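Local coordinates for acetyl-CoA hydrolase/transferase family protein (Porphyromonas gingivalis, PDB 2NVV) that probably transfers coenzyme A between acetyl-CoA and carboxylates such as acetate or hydrolyses acetyl-CoA, and binds zinc, at residues I6-N18 with P32-I44. Numbering follows the deposited sequence.
Sequences ITAEEAAEFVHHN and PKVVPAAIAKRAI
Ala12 and Ala38 face each other where two helices pack on the parallel sheet of the N-terminal alpha/beta domain, their CB atoms 3.7 Å apart. The short helix 8-12 precedes strand 20-23, and the helix that begins at Val35 follows it. The axes of segments 8-12 and 35-44 come within 8.2 Å and cross at -63°, a close approach made possible by alanines at the crossing. At one end, Ala8 CB meets both methyls of Val34, with CG1 at 3.9 Å. At the other, Ile39 reaches across with its CD1, which lies between Ala12 and Val15 and is 3.5 Å from Val15 CG2.

Arg42 extends beyond this apolar patch. With CG anti to the backbone N (chi1 -177°) and the chain straight as far as NE, its guanidinium is carried over the backbone of the type I beta turn from Ala12 to Val15. One guanidinium face lies against Glu13 CA, while Val15 O and His16 ND1 sit at its edge. Arg42 NE donates to Val15 O at 3.2 Å, with an N-H...O angle of 164° and the oxygen nearly in the guanidinium plane.

Farther out, Ala11, whose CB also meets Val35 CG2, touches Ile156 and Val210 of the sheet. Thr7 caps the helix: its OG1 accepts from Glu10 N at 3.0 Å, and Thr7 N donates back to Glu10 OE2, completing a capping box.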
loop_
_atom_site.group_PDB
_atom_site.type_symbol
_atom_site.label_atom_id
_atom_site.label_comp_id
_atom_site.label_asym_id
_atom_site.label_seq_id
_atom_site.Cartn_x
_atom_site.Cartn_y
_atom_site.Cartn_z
ATOM N N ILE A 6 -28.635 -31.881 -11.337
ATOM C CA ILE A 6 -27.966 -32.450 -12.491
ATOM C C ILE A 6 -26.615 -33.060 -12.145
ATOM O O ILE A 6 -26.194 -33.066 -10.988
ATOM C CB ILE A 6 -27.749 -31.381 -13.573
ATOM C CG1 ILE A 6 -26.931 -30.220 -13.002
ATOM C CG2 ILE A 6 -29.083 -30.864 -14.070
ATOM C CD1 ILE A 6 -26.694 -29.096 -13.986
ATOM N N THR A 7 -25.943 -33.579 -13.166
ATOM C CA THR A 7 -24.635 -34.200 -12.996
ATOM C C THR A 7 -23.531 -33.191 -13.259
ATOM O O THR A 7 -23.779 -32.106 -13.776
ATOM C CB THR A 7 -24.443 -35.371 -13.968
ATOM O OG1 THR A 7 -24.428 -34.878 -15.311
ATOM C CG2 THR A 7 -25.569 -36.363 -13.824
ATOM N N ALA A 8 -22.309 -33.555 -12.906
ATOM C CA ALA A 8 -21.179 -32.667 -13.111
ATOM C C ALA A 8 -20.906 -32.527 -14.595
ATOM O O ALA A 8 -20.248 -31.583 -15.026
ATOM C CB ALA A 8 -19.950 -33.208 -12.404
ATOM N N GLU A 9 -21.417 -33.470 -15.378
ATOM C CA GLU A 9 -21.215 -33.451 -16.818
ATOM C C GLU A 9 -22.222 -32.531 -17.491
ATOM O O GLU A 9 -21.879 -31.807 -18.428
ATOM C CB GLU A 9 -21.338 -34.861 -17.388
ATOM C CG GLU A 9 -20.257 -35.835 -16.947
ATOM C CD GLU A 9 -20.373 -36.254 -15.488
ATOM O OE1 GLU A 9 -21.498 -36.560 -15.040
ATOM O OE2 GLU A 9 -19.337 -36.297 -14.790
ATOM N N GLU A 10 -23.464 -32.564 -17.016
ATOM C CA GLU A 10 -24.513 -31.716 -17.565
ATOM C C GLU A 10 -24.204 -30.264 -17.217
ATOM O O GLU A 10 -24.402 -29.356 -18.030
ATOM C CB GLU A 10 -25.869 -32.093 -16.969
ATOM C CG GLU A 10 -26.257 -33.549 -17.142
ATOM C CD GLU A 10 -27.612 -33.869 -16.536
ATOM O OE1 GLU A 10 -28.628 -33.415 -17.097
ATOM O OE2 GLU A 10 -27.655 -34.565 -15.497
ATOM N N ALA A 11 -23.722 -30.055 -15.995
ATOM C CA ALA A 11 -23.383 -28.733 -15.499
ATOM C C ALA A 11 -22.267 -28.122 -16.316
ATOM O O ALA A 11 -22.306 -26.938 -16.625
ATOM C CB ALA A 11 -22.977 -28.817 -14.042
ATOM N N ALA A 12 -21.276 -28.934 -16.669
ATOM C CA ALA A 12 -20.138 -28.462 -17.453
ATOM C C ALA A 12 -20.551 -27.939 -18.832
ATOM O O ALA A 12 -19.815 -27.190 -19.461
ATOM C CB ALA A 12 -19.114 -29.576 -17.607
ATOM N N GLU A 13 -21.728 -28.336 -19.297
ATOM C CA GLU A 13 -22.217 -27.909 -20.600
ATOM C C GLU A 13 -22.614 -26.440 -20.596
ATOM O O GLU A 13 -22.727 -25.824 -21.655
ATOM C CB GLU A 13 -23.407 -28.772 -21.033
ATOM C CG GLU A 13 -23.064 -30.251 -21.252
ATOM C CD GLU A 13 -24.254 -31.060 -21.751
ATOM O OE1 GLU A 13 -24.843 -30.660 -22.779
ATOM O OE2 GLU A 13 -24.606 -32.091 -21.129
ATOM N N PHE A 14 -22.814 -25.880 -19.403
ATOM C CA PHE A 14 -23.191 -24.477 -19.268
ATOM C C PHE A 14 -21.978 -23.550 -19.331
ATOM O O PHE A 14 -22.122 -22.324 -19.265
ATOM C CB PHE A 14 -23.939 -24.238 -17.961
ATOM C CG PHE A 14 -25.294 -24.884 -17.908
ATOM C CD1 PHE A 14 -25.442 -26.206 -17.488
ATOM C CD2 PHE A 14 -26.429 -24.173 -18.286
ATOM C CE1 PHE A 14 -26.699 -26.807 -17.449
ATOM C CE2 PHE A 14 -27.687 -24.766 -18.248
ATOM C CZ PHE A 14 -27.821 -26.083 -17.829
ATOM N N VAL A 15 -20.789 -24.137 -19.446
ATOM C CA VAL A 15 -19.555 -23.363 -19.541
ATOM C C VAL A 15 -19.049 -23.505 -20.968
ATOM O O VAL A 15 -18.891 -24.621 -21.473
ATOM C CB VAL A 15 -18.476 -23.881 -18.558
ATOM C CG1 VAL A 15 -17.184 -23.108 -18.749
ATOM C CG2 VAL A 15 -18.968 -23.745 -17.120
ATOM N N HIS A 16 -18.802 -22.372 -21.618
ATOM C CA HIS A 16 -18.343 -22.378 -23.002
ATOM C C HIS A 16 -16.993 -21.696 -23.158
ATOM O O HIS A 16 -16.540 -20.975 -22.269
ATOM C CB HIS A 16 -19.374 -21.682 -23.876
ATOM C CG HIS A 16 -20.780 -22.090 -23.577
ATOM N ND1 HIS A 16 -21.323 -23.277 -24.019
ATOM C CD2 HIS A 16 -21.746 -21.483 -22.850
ATOM C CE1 HIS A 16 -22.562 -23.384 -23.579
ATOM N NE2 HIS A 16 -22.844 -22.308 -22.866
ATOM N N HIS A 17 -16.348 -21.930 -24.292
ATOM C CA HIS A 17 -15.053 -21.332 -24.545
ATOM C C HIS A 17 -15.177 -19.823 -24.451
ATOM O O HIS A 17 -16.171 -19.241 -24.897
ATOM C CB HIS A 17 -14.544 -21.727 -25.931
ATOM C CG HIS A 17 -13.396 -20.896 -26.409
ATOM N ND1 HIS A 17 -13.485 -20.065 -27.506
ATOM C CD2 HIS A 17 -12.145 -20.740 -25.917
ATOM C CE1 HIS A 17 -12.337 -19.433 -27.671
ATOM N NE2 HIS A 17 -11.507 -19.824 -26.719
ATOM N N ASN A 18 -14.167 -19.200 -23.856
ATOM C CA ASN A 18 -14.119 -17.749 -23.703
ATOM C C ASN A 18 -15.048 -17.196 -22.625
ATOM O O ASN A 18 -15.160 -15.983 -22.461
ATOM C CB ASN A 18 -14.424 -17.070 -25.032
ATOM C CG ASN A 18 -13.628 -15.799 -25.225
ATOM O OD1 ASN A 18 -12.395 -15.830 -25.286
ATOM N ND2 ASN A 18 -14.331 -14.663 -25.323
ATOM N N PRO A 32 -15.519 -25.452 -5.492
ATOM C CA PRO A 32 -16.187 -26.569 -6.156
ATOM C C PRO A 32 -15.108 -27.625 -6.442
ATOM O O PRO A 32 -13.972 -27.271 -6.752
ATOM C CB PRO A 32 -16.756 -25.919 -7.418
ATOM C CG PRO A 32 -15.788 -24.802 -7.687
ATOM C CD PRO A 32 -15.604 -24.235 -6.315
ATOM N N LYS A 33 -15.464 -28.908 -6.340
ATOM C CA LYS A 33 -14.500 -29.990 -6.533
ATOM C C LYS A 33 -14.781 -31.012 -7.643
ATOM O O LYS A 33 -13.898 -31.800 -7.999
ATOM C CB LYS A 33 -14.341 -30.741 -5.212
ATOM C CG LYS A 33 -13.960 -29.867 -4.050
ATOM C CD LYS A 33 -14.209 -30.581 -2.733
ATOM C CE LYS A 33 -13.774 -29.728 -1.545
ATOM N NZ LYS A 33 -14.573 -28.492 -1.400
ATOM N N VAL A 34 -15.991 -31.016 -8.192
ATOM C CA VAL A 34 -16.304 -32.000 -9.222
ATOM C C VAL A 34 -16.665 -31.418 -10.602
ATOM O O VAL A 34 -16.389 -32.026 -11.641
ATOM C CB VAL A 34 -17.427 -32.954 -8.720
ATOM C CG1 VAL A 34 -18.767 -32.268 -8.797
ATOM C CG2 VAL A 34 -17.424 -34.247 -9.521
ATOM N N VAL A 35 -17.252 -30.233 -10.622
ATOM C CA VAL A 35 -17.607 -29.633 -11.893
ATOM C C VAL A 35 -16.395 -29.152 -12.699
ATOM O O VAL A 35 -16.301 -29.414 -13.898
ATOM C CB VAL A 35 -18.596 -28.467 -11.703
ATOM C CG1 VAL A 35 -18.838 -27.759 -13.048
ATOM C CG2 VAL A 35 -19.908 -29.001 -11.157
ATOM N N PRO A 36 -15.453 -28.431 -12.058
ATOM C CA PRO A 36 -14.292 -27.973 -12.836
ATOM C C PRO A 36 -13.551 -29.089 -13.589
ATOM O O PRO A 36 -12.995 -28.857 -14.665
ATOM C CB PRO A 36 -13.424 -27.262 -11.792
ATOM C CG PRO A 36 -13.922 -27.783 -10.480
ATOM C CD PRO A 36 -15.392 -27.919 -10.679
ATOM N N ALA A 37 -13.559 -30.297 -13.035
ATOM C CA ALA A 37 -12.908 -31.427 -13.680
ATOM C C ALA A 37 -13.707 -31.835 -14.922
ATOM O O ALA A 37 -13.135 -32.260 -15.930
ATOM C CB ALA A 37 -12.811 -32.596 -12.709
ATOM N N ALA A 38 -15.029 -31.710 -14.837
ATOM C CA ALA A 38 -15.912 -32.047 -15.950
ATOM C C ALA A 38 -15.758 -31.012 -17.068
ATOM O O ALA A 38 -15.997 -31.314 -18.238
ATOM C CB ALA A 38 -17.341 -32.095 -15.477
ATOM N N ILE A 39 -15.371 -29.793 -16.701
ATOM C CA ILE A 39 -15.153 -28.724 -17.672
ATOM C C ILE A 39 -13.874 -29.074 -18.411
ATOM O O ILE A 39 -13.776 -28.913 -19.626
ATOM C CB ILE A 39 -14.891 -27.358 -17.003
ATOM C CG1 ILE A 39 -16.001 -27.001 -16.013
ATOM C CG2 ILE A 39 -14.725 -26.305 -18.070
ATOM C CD1 ILE A 39 -17.334 -26.795 -16.634
ATOM N N ALA A 40 -12.888 -29.541 -17.648
ATOM C CA ALA A 40 -11.598 -29.926 -18.192
ATOM C C ALA A 40 -11.742 -31.011 -19.248
ATOM O O ALA A 40 -11.141 -30.911 -20.315
ATOM C CB ALA A 40 -10.689 -30.398 -17.076
ATOM N N LYS A 41 -12.525 -32.049 -18.952
ATOM C CA LYS A 41 -12.743 -33.141 -19.908
ATOM C C LYS A 41 -13.268 -32.501 -21.189
ATOM O O LYS A 41 -12.727 -32.688 -22.284
ATOM C CB LYS A 41 -13.808 -34.111 -19.398
ATOM C CG LYS A 41 -13.647 -34.579 -17.966
ATOM C CD LYS A 41 -12.659 -35.718 -17.835
ATOM C CE LYS A 41 -12.688 -36.271 -16.410
ATOM N NZ LYS A 41 -11.690 -37.358 -16.211
ATOM N N ARG A 42 -14.343 -31.745 -21.010
ATOM C CA ARG A 42 -15.031 -31.041 -22.075
ATOM C C ARG A 42 -14.069 -30.157 -22.860
ATOM O O ARG A 42 -14.140 -30.082 -24.083
ATOM C CB ARG A 42 -16.143 -30.214 -21.439
ATOM C CG ARG A 42 -17.048 -29.452 -22.360
ATOM C CD ARG A 42 -18.062 -28.690 -21.517
ATOM N NE ARG A 42 -18.830 -27.726 -22.297
ATOM C CZ ARG A 42 -19.714 -28.060 -23.224
ATOM N NH1 ARG A 42 -19.941 -29.340 -23.486
ATOM N NH2 ARG A 42 -20.378 -27.115 -23.878
ATOM N N ALA A 43 -13.158 -29.500 -22.151
ATOM C CA ALA A 43 -12.183 -28.612 -22.772
ATOM C C ALA A 43 -11.204 -29.400 -23.621
ATOM O O ALA A 43 -10.882 -29.009 -24.739
ATOM C CB ALA A 43 -11.429 -27.832 -21.696
ATOM N N ILE A 44 -10.724 -30.512 -23.072
ATOM C CA ILE A 44 -9.774 -31.366 -23.770
ATOM C C ILE A 44 -10.416 -31.979 -25.006
ATOM O O ILE A 44 -9.794 -32.054 -26.063
ATOM C CB ILE A 44 -9.257 -32.498 -22.847
ATOM C CG1 ILE A 44 -8.420 -31.900 -21.709
ATOM C CG2 ILE A 44 -8.432 -33.497 -23.655
ATOM C CD1 ILE A 44 -7.911 -32.911 -20.696
#